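Local coordinates for translation initiation factor eIF2 assembly protein (Schizosaccharomyces pombe, PDB 4ZGP) that acts as an ATP-dependent chaperone for eIF2, binding its gamma subunit so that it can assemble with the alpha and beta subunits, at residues Leu24-Val29 with Ser171-Phe176; Ser35-Tyr38 with Leu44-Lys47; Phe194-Lys199 with Lys226-Leu231; Lys233-Phe238 with Ala254-Ile259. All coordinates share one frame; numbering follows the deposited sequence. Where two conformers were deposited one is given.

Contacts 2, 3 and 4 are close neighbours in the ATP-grasp fold, and contact 1 lies apart from them. The centres of contacts 3 and 4 are 8 Å apart, and both reach the five-stranded sheet that holds strands 193-199 and 253-261. The centre of contact 2 is 9 Å from that of contact 4. The two are joined by a probable backbone hydrogen bond from Leu256 N to Leu44 O (2.9 Å), and Trp37 CZ2 packs on Asp258 OD1 at 3.4 Å. Asp258, in contact 4, and Arg195, on the strand of contact 3, both belong to the ADP pocket. The centres of contacts 1 and 2 are 20 Å apart, although helices 26-31 and 34-40 are consecutive.

Contact 1 (Leu24-Val29 with Ser171-Phe176); sequences LTKNQV and SVPKDF
Lys26, at the capped start of helix 26-31, lies against Pro173, the first residue of a type II beta turn that runs to Phe176. The contact is made by the aliphatic part of the lysine. Its CG is anti to the backbone N (chi1 171°), and this sends the chain out to the proline ring. Lys26 CD is 3.5 Å from Pro173 CG and 3.7 Å from Pro173 CB. The two side chains run past each other in opposite directions. Further out the lysine chain bends, and its NZ comes to 4.2 Å from Lys174 NZ.

Thr25 is the N-cap and forms a capping box with Gln28. Gln28 N donates to Thr25 OG1 over 3.1 Å, and Thr25 N donates to Gln28 OE1 over 2.8 Å. That second donor is tilted 24° from the carbonyl plane of the amide. Asp164 accepts a hydrogen bond from Lys26 N, and Phe159 packs on Pro173. At the end of the segment, Val29 O accepts from NE1 of the ATP-binding residue Trp118. The contact is thus apolar at the proline, while the two ammonium groups at its exposed side would be expected to repel each other.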
# COMPACT_ATOMS: atom_id res chain seq x y z
N LEU A 24 2.70 -1.73 -18.30
CA LEU A 24 3.23 -1.04 -17.13
C LEU A 24 4.55 -0.37 -17.45
O LEU A 24 5.46 -1.02 -17.96
CB LEU A 24 3.43 -2.04 -15.99
CG LEU A 24 3.88 -1.48 -14.65
CD1 LEU A 24 2.80 -0.61 -14.05
CD2 LEU A 24 4.25 -2.61 -13.71
N THR A 25 4.68 0.91 -17.15
CA THR A 25 5.96 1.59 -17.37
C THR A 25 6.73 1.74 -16.06
O THR A 25 6.14 1.72 -14.98
CB THR A 25 5.79 2.97 -18.00
OG1 THR A 25 5.17 3.84 -17.04
CG2 THR A 25 4.93 2.90 -19.26
N LYS A 26 8.04 1.88 -16.18
CA LYS A 26 8.91 2.21 -15.06
C LYS A 26 8.41 3.43 -14.28
O LYS A 26 8.41 3.42 -13.05
CB LYS A 26 10.33 2.47 -15.57
CG LYS A 26 11.27 3.03 -14.52
CD LYS A 26 12.62 3.42 -15.14
CE LYS A 26 12.49 4.57 -16.14
NZ LYS A 26 12.95 5.87 -15.58
N ASN A 27 7.99 4.47 -14.98
CA ASN A 27 7.51 5.67 -14.30
C ASN A 27 6.25 5.39 -13.48
O ASN A 27 6.05 5.96 -12.41
CB ASN A 27 7.24 6.81 -15.31
CG ASN A 27 8.51 7.59 -15.66
OD1 ASN A 27 9.55 7.41 -15.03
ND2 ASN A 27 8.42 8.46 -16.65
N GLN A 28 5.39 4.51 -13.98
CA GLN A 28 4.17 4.20 -13.23
C GLN A 28 4.50 3.55 -11.90
O GLN A 28 3.82 3.81 -10.89
CB GLN A 28 3.26 3.29 -14.02
CG GLN A 28 2.42 3.99 -15.06
CD GLN A 28 1.66 2.97 -15.87
OE1 GLN A 28 2.24 2.30 -16.72
NE2 GLN A 28 0.38 2.79 -15.56
N VAL A 29 5.52 2.70 -11.90
CA VAL A 29 5.98 2.04 -10.67
C VAL A 29 6.65 3.05 -9.72
O VAL A 29 6.37 3.07 -8.51
CB VAL A 29 6.94 0.86 -11.00
CG1 VAL A 29 7.61 0.33 -9.75
CG2 VAL A 29 6.17 -0.26 -11.69
N SER A 171 17.19 -5.55 -11.19
CA SER A 171 17.94 -4.31 -11.39
C SER A 171 17.02 -3.09 -11.33
O SER A 171 15.80 -3.21 -11.51
CB SER A 171 18.70 -4.35 -12.72
OG SER A 171 17.84 -4.68 -13.79
N VAL A 172 17.60 -1.92 -11.07
CA VAL A 172 16.81 -0.74 -10.71
C VAL A 172 17.23 0.51 -11.48
O VAL A 172 18.37 0.61 -11.95
CB VAL A 172 16.91 -0.47 -9.18
CG1 VAL A 172 16.25 -1.61 -8.39
CG2 VAL A 172 18.36 -0.29 -8.76
N PRO A 173 16.31 1.48 -11.63
CA PRO A 173 16.60 2.73 -12.34
C PRO A 173 17.57 3.65 -11.61
O PRO A 173 17.82 3.49 -10.42
CB PRO A 173 15.22 3.41 -12.44
CG PRO A 173 14.23 2.31 -12.20
CD PRO A 173 14.89 1.40 -11.24
N LYS A 174 18.09 4.61 -12.37
CA LYS A 174 18.93 5.69 -11.86
C LYS A 174 18.17 6.56 -10.86
O LYS A 174 16.98 6.83 -11.04
CB LYS A 174 19.43 6.57 -13.02
CG LYS A 174 19.27 5.94 -14.42
CD LYS A 174 17.87 6.14 -15.03
CE LYS A 174 17.25 4.81 -15.47
NZ LYS A 174 16.75 4.81 -16.88
N ASP A 175 18.86 6.98 -9.81
CA ASP A 175 18.30 7.88 -8.79
C ASP A 175 17.12 7.25 -8.03
O ASP A 175 16.28 7.95 -7.48
CB ASP A 175 17.88 9.21 -9.41
CG ASP A 175 18.99 9.86 -10.22
OD1 ASP A 175 20.16 9.41 -10.11
OD2 ASP A 175 18.71 10.82 -10.97
N PHE A 176 17.08 5.93 -8.01
CA PHE A 176 16.11 5.21 -7.20
C PHE A 176 16.78 4.77 -5.91
O PHE A 176 17.97 4.49 -5.90
CB PHE A 176 15.57 3.99 -7.96
CG PHE A 176 14.86 2.99 -7.09
CD1 PHE A 176 13.52 3.16 -6.77
CD2 PHE A 176 15.53 1.87 -6.61
CE1 PHE A 176 12.87 2.23 -5.96
CE2 PHE A 176 14.89 0.95 -5.81
CZ PHE A 176 13.55 1.12 -5.48

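Contact 2 (Ser35-Tyr38 with Leu44-Lys47); sequences SSWY and LTPK
With CG anti to the backbone N (chi1 179°), the Tyr38 ring extends from helix 34-40 to Thr45. The first torsion of Thr45 (-172°) puts OG1 beside its own carbonyl carbon and turns CG2 to the tyrosine. Each branch of the threonine therefore meets a different ring. Thr45 CG2 approaches Tyr38 obliquely, at 3.4 Å from CE1. Thr45 OG1 lies in the plane of the Trp37 ring, at its edge, 3.7 Å from CZ3. This hydroxyl is hydrogen-bonded to Leu256 O on strand 253-261.

The tyrosine reaches on along the loop. Pro46 O sits at the edge of its ring, 3.7 Å from CE1, and Tyr38 OH is 3.8 Å from Lys47 CA. The same hydroxyl is hydrogen-bonded to Ala48 N, at the start of strand 48-51. A water bridges the two segments as well. It lies 3.0 Å from Tyr38 OH and donates to Thr45 O at 2.7 Å. The phenol oxygen is thus held by backbone and water together, which should limit its movement.

Phe34 packs against both Trp37 and Tyr38. Pro46 touches Phe186, an ATP-binding residue, and its side chain is about 5 Å from ADP. The arrangement is a short helix-loop-strand connection that packs beside the nucleotide site of this ATP-grasp protein.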
# COMPACT_ATOMS: atom_id res chain seq x y z
N SER A 35 7.22 7.22 -0.69
CA SER A 35 7.80 8.55 -0.59
C SER A 35 7.27 9.49 -1.68
O SER A 35 7.16 10.68 -1.47
CB SER A 35 9.32 8.49 -0.66
OG SER A 35 9.77 7.85 -1.83
N SER A 36 6.92 8.94 -2.84
CA SER A 36 6.46 9.81 -3.92
C SER A 36 5.05 10.34 -3.66
O SER A 36 4.75 11.47 -4.01
CB SER A 36 6.50 9.08 -5.27
OG SER A 36 7.84 8.72 -5.61
N TRP A 37 4.17 9.56 -3.05
CA TRP A 37 2.82 10.09 -2.92
C TRP A 37 2.51 10.57 -1.51
O TRP A 37 1.60 11.38 -1.32
CB TRP A 37 1.79 9.05 -3.39
CG TRP A 37 1.76 7.73 -2.67
CD1 TRP A 37 2.34 6.56 -3.07
CD2 TRP A 37 1.09 7.44 -1.43
NE1 TRP A 37 2.09 5.57 -2.16
CE2 TRP A 37 1.32 6.08 -1.15
CE3 TRP A 37 0.35 8.21 -0.53
CZ2 TRP A 37 0.84 5.46 0.00
CZ3 TRP A 37 -0.15 7.59 0.61
CH2 TRP A 37 0.10 6.23 0.87
N TYR A 38 3.29 10.12 -0.53
CA TYR A 38 3.04 10.55 0.85
C TYR A 38 3.22 12.06 0.94
O TYR A 38 2.44 12.74 1.58
CB TYR A 38 3.97 9.84 1.85
CG TYR A 38 3.73 10.29 3.27
CD1 TYR A 38 2.60 9.88 3.96
CD2 TYR A 38 4.61 11.16 3.92
CE1 TYR A 38 2.36 10.30 5.27
CE2 TYR A 38 4.37 11.58 5.22
CZ TYR A 38 3.24 11.15 5.89
OH TYR A 38 2.99 11.55 7.18
N LEU A 44 -4.01 13.80 3.83
CA LEU A 44 -5.11 12.86 3.58
C LEU A 44 -4.84 11.45 4.10
O LEU A 44 -5.71 10.59 4.05
CB LEU A 44 -5.39 12.77 2.06
CG LEU A 44 -5.50 14.10 1.31
CD1 LEU A 44 -5.47 13.84 -0.19
CD2 LEU A 44 -6.77 14.83 1.67
N THR A 45 -3.65 11.23 4.63
CA THR A 45 -3.16 9.88 4.86
C THR A 45 -2.63 9.79 6.28
O THR A 45 -2.16 10.78 6.84
CB THR A 45 -2.06 9.50 3.80
OG1 THR A 45 -1.71 8.12 3.91
CG2 THR A 45 -0.83 10.34 4.01
N PRO A 46 -2.75 8.61 6.89
CA PRO A 46 -2.30 8.53 8.29
C PRO A 46 -0.81 8.81 8.44
O PRO A 46 -0.01 8.54 7.54
CB PRO A 46 -2.64 7.09 8.68
CG PRO A 46 -3.80 6.72 7.76
CD PRO A 46 -3.40 7.37 6.45
N LYS A 47 -0.45 9.37 9.59
CA LYS A 47 0.93 9.80 9.80
C LYS A 47 1.95 8.69 9.60
O LYS A 47 1.71 7.52 9.94
CB LYS A 47 1.07 10.38 11.22
CG LYS A 47 2.43 11.01 11.49
CD LYS A 47 2.47 11.65 12.89
CE LYS A 47 3.77 12.42 13.11
NZ LYS A 47 4.06 12.61 14.56
O HOH W 1 0.09 12.19 7.40

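Contact 3 (Phe194-Lys199 with Lys226-Leu231); sequences FRCFVK and KLISDL
Ile228 of helix 221-233 meets Phe194 and Cys196 of strand 193-199, and the residues around it in the helix fall on different faces. Lys226 does not touch the strand. Its NZ forms a salt bridge with Asp230 OD2, one helical turn on, at its syn lone pair; the modelled 2.5 Å is unusually short and doubtful. The backbone bond from Asp230 N to Lys226 O (2.9 Å) links the same two residues. Leu227 comes next, and its O accepts from Leu231 N at 3.0 Å.

Ile228 carries the contact. Its CG1 is anti to the carbonyl carbon (chi1 -68°), while CG2 is anti to the backbone N. The two branches spread over Phe194 and Cys196, two residues apart on the helix-facing side of the strand. CG2 of Ile228 rests on Cys196 SG at 3.6 Å, and Ile228 CD1 is 3.9 Å from the same sulfur. CD1 of Ile228 also reaches Phe194, 4.1 Å from its CB, and meets the ring obliquely. The isoleucine and phenylalanine side chains cross at about a right angle. Leu203 and Phe206 of strand 202-208 touch Ile228 too, and Tyr224 packs against the Phe194 ring. Asp230 follows, on the salt-bridged side. Leu231 lies on Val247 of strand 243-250.

Arg195, an ATP-binding residue, points to the other side of the sheet. There it forms a salt bridge with Asp246 and a long, weak ion pair with an ADP oxygen. The helix-facing side is thus apolar, held by dispersion and the burial of carbon and sulfur, while the opposite side carries Arg195 to the ATP site.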
# COMPACT_ATOMS: atom_id res chain seq x y z
N PHE A 194 -11.60 0.12 1.42
CA PHE A 194 -12.02 -0.14 0.03
C PHE A 194 -10.84 -0.02 -0.92
O PHE A 194 -9.88 0.71 -0.65
CB PHE A 194 -13.12 0.84 -0.41
CG PHE A 194 -14.35 0.78 0.43
CD1 PHE A 194 -15.36 -0.12 0.14
CD2 PHE A 194 -14.48 1.60 1.56
CE1 PHE A 194 -16.51 -0.21 0.94
CE2 PHE A 194 -15.64 1.54 2.36
CZ PHE A 194 -16.65 0.64 2.05
N ARG A 195 -10.94 -0.70 -2.05
CA ARG A 195 -9.96 -0.54 -3.11
C ARG A 195 -10.66 0.09 -4.30
O ARG A 195 -11.73 -0.36 -4.69
CB ARG A 195 -9.35 -1.89 -3.48
CG ARG A 195 -8.41 -1.80 -4.68
CD ARG A 195 -7.37 -2.91 -4.66
NE ARG A 195 -6.39 -2.74 -3.59
CZ ARG A 195 -5.34 -3.54 -3.40
NH1 ARG A 195 -5.17 -4.59 -4.19
NH2 ARG A 195 -4.47 -3.29 -2.41
N CYS A 196 -10.05 1.13 -4.87
CA CYS A 196 -10.74 2.07 -5.76
C CYS A 196 -9.95 2.22 -7.04
O CYS A 196 -8.75 2.53 -7.04
CB CYS A 196 -10.93 3.42 -5.09
SG CYS A 196 -11.63 3.32 -3.40
N PHE A 197 -10.63 2.02 -8.15
CA PHE A 197 -9.97 1.87 -9.43
C PHE A 197 -10.27 3.09 -10.29
O PHE A 197 -11.42 3.51 -10.42
CB PHE A 197 -10.44 0.58 -10.11
CG PHE A 197 -10.14 -0.66 -9.31
CD1 PHE A 197 -11.03 -1.12 -8.35
CD2 PHE A 197 -8.99 -1.37 -9.54
CE1 PHE A 197 -10.75 -2.27 -7.63
CE2 PHE A 197 -8.70 -2.52 -8.82
CZ PHE A 197 -9.58 -2.97 -7.87
N VAL A 198 -9.21 3.66 -10.83
CA VAL A 198 -9.28 4.93 -11.52
C VAL A 198 -8.73 4.77 -12.93
O VAL A 198 -7.64 4.26 -13.11
CB VAL A 198 -8.46 6.02 -10.79
CG1 VAL A 198 -8.50 7.31 -11.57
CG2 VAL A 198 -8.97 6.23 -9.37
N LYS A 199 -9.50 5.21 -13.92
CA LYS A 199 -9.06 5.13 -15.31
C LYS A 199 -9.42 6.43 -16.00
O LYS A 199 -10.54 6.92 -15.86
CB LYS A 199 -9.70 3.93 -16.02
CG LYS A 199 -9.25 3.78 -17.47
CD LYS A 199 -10.18 2.87 -18.24
CE LYS A 199 -9.95 1.44 -17.85
NZ LYS A 199 -10.68 0.47 -18.74
N LYS A 226 -19.71 8.75 -2.11
CA LYS A 226 -19.49 10.20 -2.13
C LYS A 226 -18.16 10.55 -1.48
O LYS A 226 -17.42 11.39 -1.98
CB LYS A 226 -20.64 10.95 -1.43
CG LYS A 226 -20.40 12.43 -1.23
CD LYS A 226 -20.18 13.17 -2.54
CE LYS A 226 -20.38 14.68 -2.38
NZ LYS A 226 -19.71 15.23 -1.16
N LEU A 227 -17.85 9.93 -0.35
CA LEU A 227 -16.58 10.19 0.32
C LEU A 227 -15.36 9.74 -0.53
O LEU A 227 -14.33 10.41 -0.53
CB LEU A 227 -16.53 9.50 1.68
CG LEU A 227 -17.50 10.06 2.72
CD1 LEU A 227 -17.44 9.23 4.00
CD2 LEU A 227 -17.21 11.53 2.99
N ILE A 228 -15.51 8.63 -1.24
CA ILE A 228 -14.43 8.14 -2.12
C ILE A 228 -14.25 9.08 -3.32
O ILE A 228 -13.12 9.39 -3.70
CB ILE A 228 -14.70 6.70 -2.60
CG1 ILE A 228 -14.59 5.74 -1.40
CG2 ILE A 228 -13.73 6.27 -3.69
CD1 ILE A 228 -15.02 4.29 -1.66
N SER A 229 -15.37 9.49 -3.91
CA SER A 229 -15.39 10.45 -5.02
C SER A 229 -14.71 11.76 -4.62
O SER A 229 -13.90 12.34 -5.35
CB SER A 229 -16.84 10.70 -5.46
OG SER A 229 -16.92 11.46 -6.65
N ASP A 230 -15.08 12.25 -3.44
CA ASP A 230 -14.50 13.49 -2.93
C ASP A 230 -13.00 13.37 -2.71
O ASP A 230 -12.25 14.30 -3.01
CB ASP A 230 -15.17 13.89 -1.62
CG ASP A 230 -16.58 14.45 -1.82
OD1 ASP A 230 -16.95 14.78 -2.97
OD2 ASP A 230 -17.31 14.55 -0.81
N LEU A 231 -12.56 12.23 -2.18
CA LEU A 231 -11.12 12.02 -2.00
C LEU A 231 -10.39 12.03 -3.35
O LEU A 231 -9.35 12.65 -3.50
CB LEU A 231 -10.84 10.71 -1.25
CG LEU A 231 -9.38 10.33 -1.02
CD1 LEU A 231 -8.66 11.46 -0.31
CD2 LEU A 231 -9.25 9.05 -0.19

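Contact 4 (Lys233-Phe238 with Ala254-Ile259); sequences KKLDTF and AWLIDI. With ADP (adenosine-5'-diphosphate), chain C.
Leu235 and Leu256 have their CA atoms 9.5 Å apart, as do Phe238 and Ile259, so the loop after helix 221-233 runs beside strand 253-261 at side-chain distance. Leu235 to Phe238 form a type I beta turn, closed by Phe238 N donating to Leu235 O at 2.9 Å. Both ends of the turn send a side chain to the strand. Leu235 CD2 meets Leu256 CD2 at 4.0 Å, methyl against methyl. Phe238 receives Ile259 over one face of its ring in a CH-pi contact. Ile259 CG2 is 4.0 Å from the ring centroid, 27° off the ring normal. Phe238 CG is anti to the backbone N (chi1 -168°), which carries the ring out to the isoleucine. Ile259 CD1 adds a touch at 4.0 Å from Phe238 CD1.

Strand 253-261 is an outermost strand of the mixed sheet in this ATP-grasp fold. It has a classic beta bulge, where Ile257 and Asp258 both face Asp246. Leu256 and Ile259 pack on the loop, while Ile257 and Asp258 line the nucleotide pocket. Ile257 CG2 lies 3.4 Å from ADP O1A, and Asp258 OD2 is 2.6 Å from ADP O1B. Asp258 OD1 forms a salt bridge with Lys115 and accepts a weak bond from Ile259 N. Asp258 probably also binds magnesium, together with Asn260. Trp37 and Phe41 touch both Leu256 and Ile259.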
# COMPACT_ATOMS: atom_id res chain seq x y z
N LYS A 233 -11.03 13.62 -5.96
CA LYS A 233 -10.84 14.99 -6.42
C LYS A 233 -9.60 15.61 -5.80
O LYS A 233 -8.96 16.49 -6.39
CB LYS A 233 -12.05 15.86 -6.09
CG LYS A 233 -13.29 15.52 -6.89
CD LYS A 233 -14.47 16.35 -6.38
CE LYS A 233 -15.74 16.06 -7.19
NZ LYS A 233 -16.22 14.65 -7.03
N LYS A 234 -9.26 15.15 -4.61
CA LYS A 234 -8.08 15.67 -3.92
C LYS A 234 -6.78 14.98 -4.33
O LYS A 234 -5.70 15.34 -3.86
CB LYS A 234 -8.26 15.55 -2.40
CG LYS A 234 -9.34 16.49 -1.85
CD LYS A 234 -9.58 16.21 -0.38
CE LYS A 234 -10.85 16.86 0.09
NZ LYS A 234 -11.27 16.25 1.38
N LEU A 235 -6.88 13.99 -5.22
CA LEU A 235 -5.69 13.25 -5.70
C LEU A 235 -5.25 13.79 -7.07
O LEU A 235 -4.54 13.12 -7.83
CB LEU A 235 -5.98 11.74 -5.78
CG LEU A 235 -6.44 11.07 -4.47
CD1 LEU A 235 -6.65 9.57 -4.63
CD2 LEU A 235 -5.47 11.31 -3.29
N ASP A 236 -5.68 15.01 -7.34
CA ASP A 236 -5.44 15.67 -8.64
C ASP A 236 -3.96 15.80 -8.99
O ASP A 236 -3.61 15.93 -10.16
CB ASP A 236 -6.09 17.05 -8.65
CG ASP A 236 -5.63 17.94 -7.51
OD1 ASP A 236 -6.05 17.70 -6.36
OD2 ASP A 236 -4.85 18.90 -7.77
N THR A 237 -3.09 15.76 -7.99
CA THR A 237 -1.65 15.91 -8.25
C THR A 237 -0.98 14.59 -8.59
O THR A 237 0.20 14.57 -8.94
CB THR A 237 -0.92 16.53 -7.04
OG1 THR A 237 -1.36 15.85 -5.86
CG2 THR A 237 -1.27 17.99 -6.91
N PHE A 238 -1.70 13.47 -8.48
CA PHE A 238 -1.09 12.21 -8.83
C PHE A 238 -0.87 12.23 -10.36
O PHE A 238 -1.76 12.63 -11.10
CB PHE A 238 -1.94 11.00 -8.41
CG PHE A 238 -1.19 9.72 -8.52
CD1 PHE A 238 -0.18 9.43 -7.61
CD2 PHE A 238 -1.40 8.86 -9.58
CE1 PHE A 238 0.57 8.27 -7.73
CE2 PHE A 238 -0.66 7.70 -9.71
CZ PHE A 238 0.33 7.40 -8.78
N ALA A 254 -12.62 9.93 5.10
CA ALA A 254 -11.88 9.01 4.25
C ALA A 254 -10.39 9.27 4.42
O ALA A 254 -9.95 10.42 4.45
CB ALA A 254 -12.31 9.16 2.79
N TRP A 255 -9.63 8.19 4.59
CA TRP A 255 -8.19 8.27 4.67
C TRP A 255 -7.58 7.53 3.51
O TRP A 255 -7.90 6.38 3.29
CB TRP A 255 -7.69 7.63 5.96
CG TRP A 255 -8.20 8.28 7.17
CD1 TRP A 255 -9.42 8.07 7.77
CD2 TRP A 255 -7.52 9.26 7.95
NE1 TRP A 255 -9.54 8.88 8.88
CE2 TRP A 255 -8.38 9.61 9.02
CE3 TRP A 255 -6.27 9.87 7.86
CZ2 TRP A 255 -8.02 10.55 9.99
CZ3 TRP A 255 -5.91 10.80 8.83
CH2 TRP A 255 -6.79 11.14 9.88
N LEU A 256 -6.66 8.18 2.80
CA LEU A 256 -5.88 7.47 1.78
C LEU A 256 -4.91 6.50 2.43
O LEU A 256 -4.13 6.89 3.28
CB LEU A 256 -5.13 8.49 0.91
CG LEU A 256 -4.20 7.90 -0.15
CD1 LEU A 256 -5.02 7.23 -1.27
CD2 LEU A 256 -3.32 9.01 -0.75
N ILE A 257 -4.92 5.23 2.02
CA ILE A 257 -4.03 4.25 2.64
C ILE A 257 -2.88 3.85 1.72
O ILE A 257 -1.75 3.67 2.17
CB ILE A 257 -4.83 2.98 3.07
CG1 ILE A 257 -5.91 3.37 4.09
CG2 ILE A 257 -3.90 1.90 3.62
CD1 ILE A 257 -5.34 3.98 5.39
N ASP A 258 -3.15 3.73 0.42
CA ASP A 258 -2.08 3.32 -0.48
C ASP A 258 -2.47 3.69 -1.90
O ASP A 258 -3.64 3.92 -2.18
CB ASP A 258 -1.81 1.81 -0.37
CG ASP A 258 -0.42 1.41 -0.88
OD1 ASP A 258 0.45 2.27 -1.14
OD2 ASP A 258 -0.17 0.20 -1.00
N ILE A 259 -1.47 3.76 -2.77
CA ILE A 259 -1.70 3.96 -4.20
C ILE A 259 -0.86 2.91 -4.92
O ILE A 259 0.32 2.72 -4.62
CB ILE A 259 -1.34 5.41 -4.67
CG1 ILE A 259 -2.21 6.46 -3.96
CG2 ILE A 259 -1.55 5.54 -6.21
CD1 ILE A 259 -1.98 7.90 -4.40
PB ADP C . -1.25 -2.94 0.39
O1B ADP C . -1.77 -1.78 -0.46
O2B ADP C . 0.12 -3.44 -0.03
O3B ADP C . -2.33 -3.97 0.62
PA ADP C . -1.75 -1.26 2.70
O1A ADP C . -2.90 -0.79 1.84
O2A ADP C . -0.75 -0.30 3.32
O3A ADP C . -0.89 -2.34 1.85
O5' ADP C . -2.39 -2.13 3.89
C5' ADP C . -2.37 -3.55 3.90
C4' ADP C . -3.29 -3.94 5.05
O4' ADP C . -2.63 -3.70 6.29
C3' ADP C . -4.54 -3.07 5.04
O3' ADP C . -5.65 -3.76 4.46
C2' ADP C . -4.79 -2.74 6.50
O2' ADP C . -5.81 -3.58 7.05
C1' ADP C . -3.49 -3.02 7.21
N9 ADP C . -2.88 -1.72 7.57
C8 ADP C . -2.23 -0.90 6.72
N7 ADP C . -1.80 0.22 7.35
C5 ADP C . -2.17 0.13 8.65
C6 ADP C . -2.02 0.96 9.87
N6 ADP C . -1.36 2.15 9.79
N1 ADP C . -2.56 0.50 11.03
C2 ADP C . -3.20 -0.69 11.08
N3 ADP C . -3.37 -1.50 10.01
C4 ADP C . -2.88 -1.15 8.79